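Local coordinates for lipoxygenase (PDB 5EK8), which probably inserts molecular oxygen into polyunsaturated fatty acids as a 9R-lipoxygenase, using a non-heme iron centre, at residues Asp63-Pro67 / Glu490-His495; Thr202-His208 / Thr612-Tyr616. One frame throughout, in Å; residues are numbered along the deposited sequence.

Contact 1: Asp63-Pro67 / Glu490-His495; sequences DTNKP and EDLVEH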
loop_
_atom_site.group_PDB
_atom_site.type_symbol
_atom_site.label_atom_id
_atom_site.label_comp_id
_atom_site.label_asym_id
_atom_site.label_seq_id
_atom_site.Cartn_x
_atom_site.Cartn_y
_atom_site.Cartn_z
ATOM N N ASP A 63 -13.850 7.191 -18.205
ATOM C CA ASP A 63 -13.916 8.230 -17.173
ATOM C C ASP A 63 -13.252 9.556 -17.552
ATOM O O ASP A 63 -13.728 10.616 -17.147
ATOM C CB ASP A 63 -13.318 7.717 -15.850
ATOM C CG ASP A 63 -11.896 7.182 -15.994
ATOM O OD1 ASP A 63 -11.348 6.711 -14.970
ATOM O OD2 ASP A 63 -11.328 7.221 -17.106
ATOM N N THR A 64 -12.165 9.509 -18.319
ATOM C CA THR A 64 -11.483 10.737 -18.732
ATOM C C THR A 64 -11.742 11.064 -20.199
ATOM O O THR A 64 -11.447 12.168 -20.658
ATOM C CB THR A 64 -9.957 10.653 -18.510
ATOM O OG1 THR A 64 -9.399 9.629 -19.344
ATOM C CG2 THR A 64 -9.637 10.354 -17.048
ATOM N N ASN A 65 -12.293 10.097 -20.927
ATOM C CA ASN A 65 -12.534 10.230 -22.365
ATOM C C ASN A 65 -11.258 10.548 -23.148
ATOM O O ASN A 65 -11.313 11.020 -24.285
ATOM C CB ASN A 65 -13.604 11.291 -22.636
ATOM C CG ASN A 65 -14.988 10.840 -22.214
ATOM O OD1 ASN A 65 -15.326 9.663 -22.321
ATOM N ND2 ASN A 65 -15.796 11.773 -21.727
ATOM N N LYS A 66 -10.112 10.277 -22.528
ATOM C CA LYS A 66 -8.825 10.331 -23.207
ATOM C C LYS A 66 -8.654 9.057 -24.019
ATOM O O LYS A 66 -9.299 8.052 -23.729
ATOM C CB LYS A 66 -7.676 10.489 -22.207
ATOM C CG LYS A 66 -7.602 11.851 -21.540
ATOM C CD LYS A 66 -6.286 12.017 -20.809
ATOM C CE LYS A 66 -6.194 13.371 -20.139
ATOM N NZ LYS A 66 -4.880 13.558 -19.468
ATOM N N PRO A 67 -7.794 9.092 -25.045
ATOM C CA PRO A 67 -7.575 7.893 -25.859
ATOM C C PRO A 67 -6.980 6.735 -25.071
ATOM O O PRO A 67 -6.066 6.941 -24.272
ATOM C CB PRO A 67 -6.596 8.372 -26.937
ATOM C CG PRO A 67 -5.990 9.622 -26.397
ATOM C CD PRO A 67 -7.065 10.256 -25.575
ATOM N N GLU A 490 -0.143 13.083 -16.499
ATOM C CA GLU A 490 -1.416 13.792 -16.519
ATOM C C GLU A 490 -2.452 13.109 -15.639
ATOM O O GLU A 490 -3.150 13.773 -14.887
ATOM C CB GLU A 490 -1.937 13.916 -17.951
ATOM C CG GLU A 490 -1.135 14.877 -18.813
ATOM C CD GLU A 490 -1.613 14.913 -20.248
ATOM O OE1 GLU A 490 -0.915 15.516 -21.092
ATOM O OE2 GLU A 490 -2.684 14.337 -20.534
ATOM N N ASP A 491 -2.545 11.785 -15.724
ATOM C CA ASP A 491 -3.471 11.041 -14.875
ATOM C C ASP A 491 -3.133 11.227 -13.395
ATOM O O ASP A 491 -4.028 11.463 -12.564
ATOM C CB ASP A 491 -3.462 9.558 -15.246
ATOM C CG ASP A 491 -4.605 9.182 -16.178
ATOM O OD1 ASP A 491 -4.693 7.997 -16.567
ATOM O OD2 ASP A 491 -5.422 10.067 -16.512
ATOM N N LEU A 492 -1.839 11.140 -13.077
ATOM C CA LEU A 492 -1.369 11.397 -11.712
ATOM C C LEU A 492 -1.805 12.763 -11.176
ATOM O O LEU A 492 -2.454 12.846 -10.132
ATOM C CB LEU A 492 0.155 11.289 -11.636
ATOM C CG LEU A 492 0.721 9.874 -11.732
ATOM C CD1 LEU A 492 2.229 9.919 -11.949
ATOM C CD2 LEU A 492 0.361 9.054 -10.483
ATOM N N VAL A 493 -1.439 13.827 -11.890
ATOM C CA VAL A 493 -1.762 15.187 -11.460
ATOM C C VAL A 493 -3.271 15.411 -11.376
ATOM O O VAL A 493 -3.782 15.906 -10.372
ATOM C CB VAL A 493 -1.149 16.247 -12.413
ATOM C CG1 VAL A 493 -1.706 17.641 -12.109
ATOM C CG2 VAL A 493 0.368 16.240 -12.319
ATOM N N GLU A 494 -3.978 15.033 -12.434
ATOM C CA GLU A 494 -5.409 15.279 -12.532
ATOM C C GLU A 494 -6.210 14.523 -11.487
ATOM O O GLU A 494 -7.294 14.961 -11.108
ATOM C CB GLU A 494 -5.919 14.915 -13.927
ATOM C CG GLU A 494 -5.385 15.819 -15.031
ATOM C CD GLU A 494 -5.906 15.441 -16.401
ATOM O OE1 GLU A 494 -6.790 14.558 -16.476
ATOM O OE2 GLU A 494 -5.418 16.021 -17.399
ATOM N N HIS A 495 -5.694 13.391 -11.018
ATOM C CA HIS A 495 -6.488 12.578 -10.103
ATOM C C HIS A 495 -5.981 12.591 -8.673
ATOM O O HIS A 495 -6.581 11.977 -7.795
ATOM C CB HIS A 495 -6.562 11.143 -10.616
ATOM C CG HIS A 495 -7.399 10.995 -11.842
ATOM N ND1 HIS A 495 -6.865 10.990 -13.115
ATOM C CD2 HIS A 495 -8.738 10.868 -11.995
ATOM C CE1 HIS A 495 -7.838 10.859 -13.995
ATOM N NE2 HIS A 495 -8.986 10.781 -13.344
#
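One lysine bridges, by its charge, the gap between a surface loop and a helix whose backbones come no closer than 8.9 Å, measured from CA of Thr-64 to CA of Asp-491. The loop joins two strands of the PLAT-type beta domain, strands 53-61 and 72-79, and residues 490-495 form the C-terminal end of helix 482-495 in the helical lipoxygenase body, so this is a domain interface at the protein surface. Lys-66 suits the place because its extended side chain, t at chi2 to chi4, carries the ammonium across. Glu-490 and Glu-494, one helical turn apart, present carboxylates on the same helix face, and together the three form a salt-bridge network: NZ of Lys-66 lies 2.6 Å from OE2 of Glu-490 and 3.3 Å from OE2 of Glu-494. Asp-491 instead turns its charge to Arg-376 of helix 337-377, which also pairs with Asp-63, so a second ionic link runs beside the first. Between them Thr-64 offers a small methyl to the helix. The imidazole of His-495, held by ND1 donating to O of Asp-491 at 2.9 Å, meets it edge-on, with CE1 of His-495 3.6 Å from CG2 of Thr-64.

Contact 2: Thr202-His208 / Thr612-Tyr616; sequences TPIKAKH and TNQVY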
loop_
_atom_site.group_PDB
_atom_site.type_symbol
_atom_site.label_atom_id
_atom_site.label_comp_id
_atom_site.label_asym_id
_atom_site.label_seq_id
_atom_site.Cartn_x
_atom_site.Cartn_y
_atom_site.Cartn_z
ATOM N N THR A 202 -7.153 -17.807 12.830
ATOM C CA THR A 202 -8.556 -17.431 13.028
ATOM C C THR A 202 -9.319 -18.239 14.091
ATOM O O THR A 202 -10.122 -17.661 14.820
ATOM C CB THR A 202 -9.339 -17.512 11.699
ATOM O OG1 THR A 202 -8.704 -16.679 10.724
ATOM C CG2 THR A 202 -10.776 -17.051 11.875
ATOM N N PRO A 203 -9.086 -19.566 14.189
ATOM C CA PRO A 203 -9.803 -20.289 15.252
ATOM C C PRO A 203 -9.500 -19.773 16.659
ATOM O O PRO A 203 -10.332 -19.926 17.559
ATOM C CB PRO A 203 -9.306 -21.725 15.090
ATOM C CG PRO A 203 -8.970 -21.829 13.658
ATOM C CD PRO A 203 -8.385 -20.502 13.288
ATOM N N ILE A 204 -8.329 -19.164 16.834
ATOM C CA ILE A 204 -7.943 -18.568 18.108
ATOM C C ILE A 204 -8.816 -17.351 18.404
ATOM O O ILE A 204 -9.477 -17.271 19.447
ATOM C CB ILE A 204 -6.453 -18.145 18.109
ATOM C CG1 ILE A 204 -5.564 -19.263 17.558
ATOM C CG2 ILE A 204 -6.007 -17.757 19.503
ATOM C CD1 ILE A 204 -5.557 -20.524 18.400
ATOM N N LYS A 205 -8.809 -16.407 17.469
ATOM C CA LYS A 205 -9.600 -15.191 17.575
ATOM C C LYS A 205 -11.072 -15.531 17.767
ATOM O O LYS A 205 -11.778 -14.882 18.534
ATOM C CB LYS A 205 -9.401 -14.326 16.328
ATOM C CG LYS A 205 -9.821 -12.872 16.481
ATOM C CD LYS A 205 -11.253 -12.638 16.016
ATOM C CE LYS A 205 -11.396 -12.797 14.506
ATOM N NZ LYS A 205 -12.820 -12.711 14.069
ATOM N N ALA A 206 -11.522 -16.567 17.070
ATOM C CA ALA A 206 -12.897 -17.031 17.172
ATOM C C ALA A 206 -13.183 -17.539 18.578
ATOM O O ALA A 206 -14.192 -17.170 19.183
ATOM C CB ALA A 206 -13.169 -18.116 16.146
ATOM N N LYS A 207 -12.288 -18.382 19.088
ATOM C CA LYS A 207 -12.389 -18.881 20.456
ATOM C C LYS A 207 -12.547 -17.731 21.445
ATOM O O LYS A 207 -13.443 -17.739 22.293
ATOM C CB LYS A 207 -11.157 -19.709 20.819
ATOM C CG LYS A 207 -11.248 -20.381 22.181
ATOM C CD LYS A 207 -9.871 -20.657 22.769
ATOM C CE LYS A 207 -9.971 -21.143 24.211
ATOM N NZ LYS A 207 -8.681 -21.012 24.948
ATOM N N HIS A 208 -11.679 -16.733 21.317
ATOM C CA HIS A 208 -11.696 -15.598 22.229
ATOM C C HIS A 208 -12.989 -14.806 22.122
ATOM O O HIS A 208 -13.583 -14.432 23.133
ATOM C CB HIS A 208 -10.503 -14.691 21.959
ATOM C CG HIS A 208 -9.184 -15.345 22.218
ATOM N ND1 HIS A 208 -8.007 -14.884 21.675
ATOM C CD2 HIS A 208 -8.858 -16.424 22.969
ATOM C CE1 HIS A 208 -7.009 -15.653 22.077
ATOM N NE2 HIS A 208 -7.500 -16.597 22.861
ATOM N N THR A 612 -7.616 -9.482 21.393
ATOM C CA THR A 612 -7.459 -10.634 20.530
ATOM C C THR A 612 -7.451 -10.201 19.070
ATOM O O THR A 612 -6.658 -10.713 18.287
ATOM C CB THR A 612 -8.555 -11.700 20.764
ATOM O OG1 THR A 612 -8.345 -12.803 19.873
ATOM C CG2 THR A 612 -9.948 -11.135 20.554
ATOM N N ASN A 613 -8.298 -9.238 18.707
ATOM C CA ASN A 613 -8.295 -8.768 17.327
ATOM C C ASN A 613 -6.993 -8.056 16.967
ATOM O O ASN A 613 -6.493 -8.198 15.849
ATOM C CB ASN A 613 -9.495 -7.859 17.069
ATOM C CG ASN A 613 -10.767 -8.644 16.831
ATOM O OD1 ASN A 613 -11.066 -9.037 15.702
ATOM N ND2 ASN A 613 -11.513 -8.899 17.899
ATOM N N GLN A 614 -6.445 -7.301 17.917
ATOM C CA GLN A 614 -5.144 -6.656 17.741
ATOM C C GLN A 614 -4.076 -7.676 17.369
ATOM O O GLN A 614 -3.474 -7.610 16.279
ATOM C CB GLN A 614 -4.725 -5.919 19.017
ATOM C CG GLN A 614 -3.300 -5.363 18.980
ATOM C CD GLN A 614 -2.877 -4.740 20.306
ATOM O OE1 GLN A 614 -3.717 -4.398 21.139
ATOM N NE2 GLN A 614 -1.569 -4.595 20.508
ATOM N N VAL A 615 -3.858 -8.631 18.272
ATOM C CA VAL A 615 -2.825 -9.639 18.055
ATOM C C VAL A 615 -3.085 -10.446 16.778
ATOM O O VAL A 615 -2.167 -10.712 15.993
ATOM C CB VAL A 615 -2.717 -10.592 19.254
ATOM C CG1 VAL A 615 -1.544 -11.550 19.065
ATOM C CG2 VAL A 615 -2.562 -9.792 20.541
ATOM N N TYR A 616 -4.345 -10.811 16.568
ATOM C CA TYR A 616 -4.745 -11.559 15.382
ATOM C C TYR A 616 -4.346 -10.846 14.096
ATOM O O TYR A 616 -3.644 -11.411 13.256
ATOM C CB TYR A 616 -6.253 -11.807 15.388
ATOM C CG TYR A 616 -6.783 -12.417 14.112
ATOM C CD1 TYR A 616 -6.560 -13.753 13.814
ATOM C CD2 TYR A 616 -7.519 -11.657 13.207
ATOM C CE1 TYR A 616 -7.043 -14.310 12.651
ATOM C CE2 TYR A 616 -8.011 -12.210 12.042
ATOM C CZ TYR A 616 -7.767 -13.538 11.768
ATOM O OH TYR A 616 -8.247 -14.105 10.611
#
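Two hydrogen bonds join the helices, one near each end of the contact. The phenol OH of Tyr-616 donates to OG1 of Thr-202 at 2.6 Å, while ND1 of His-208 and OG1 of Thr-612 lie 2.8 Å apart in a bond that either could donate. Threonine fits both places: its short hydroxyl reaches a longer partner from the facing helix and can bond again, Thr-202 to the carbonyl of Ala-198 and Thr-612 to Tyr-228. NE2 of His-208 is hydrogen-bonded to OD2 of Asp-227. Between these bonds lies Lys-205, whose methylenes pack against Tyr-616 and Thr-612. Its CB sits over the face of the Tyr-616 ring, 4.2 Å from the centroid, as a CH-pi contact; its CG is 3.7 Å from OG1 of Thr-612. A long chain is useful here, since the ammonium can run on to a salt bridge with Glu-11 of helix 2-21 while the methylenes stay in the interface. With segment axes 9.7 Å apart and 174° between their directions, this is close antiparallel helix packing, joining helix 188-214 to helix 608-623 in the helical body characteristic of lipoxygenases, with the Tyr-616 side chain about 10 Å from that of the iron ligand Ile-668.

From the N terminus, the chain runs through helices 2-21 and 24-36 into the beta domain, where 63-67 opens contact 1. It then enters the helical body, and 202-208 opens contact 2 before contact 1 has closed. Contact 1 closes at 490-495, across 422 intervening residues, and contact 2 at 612-616, across 403, so the two loops cross. Contact 1 fastens the beta domain to the helical body; contact 2 joins an early helix of that body to a late one, beside N-terminal helix 2-21. Their centres are 43 Å apart, on opposite sides of the chain's centre, and the contacts do not touch.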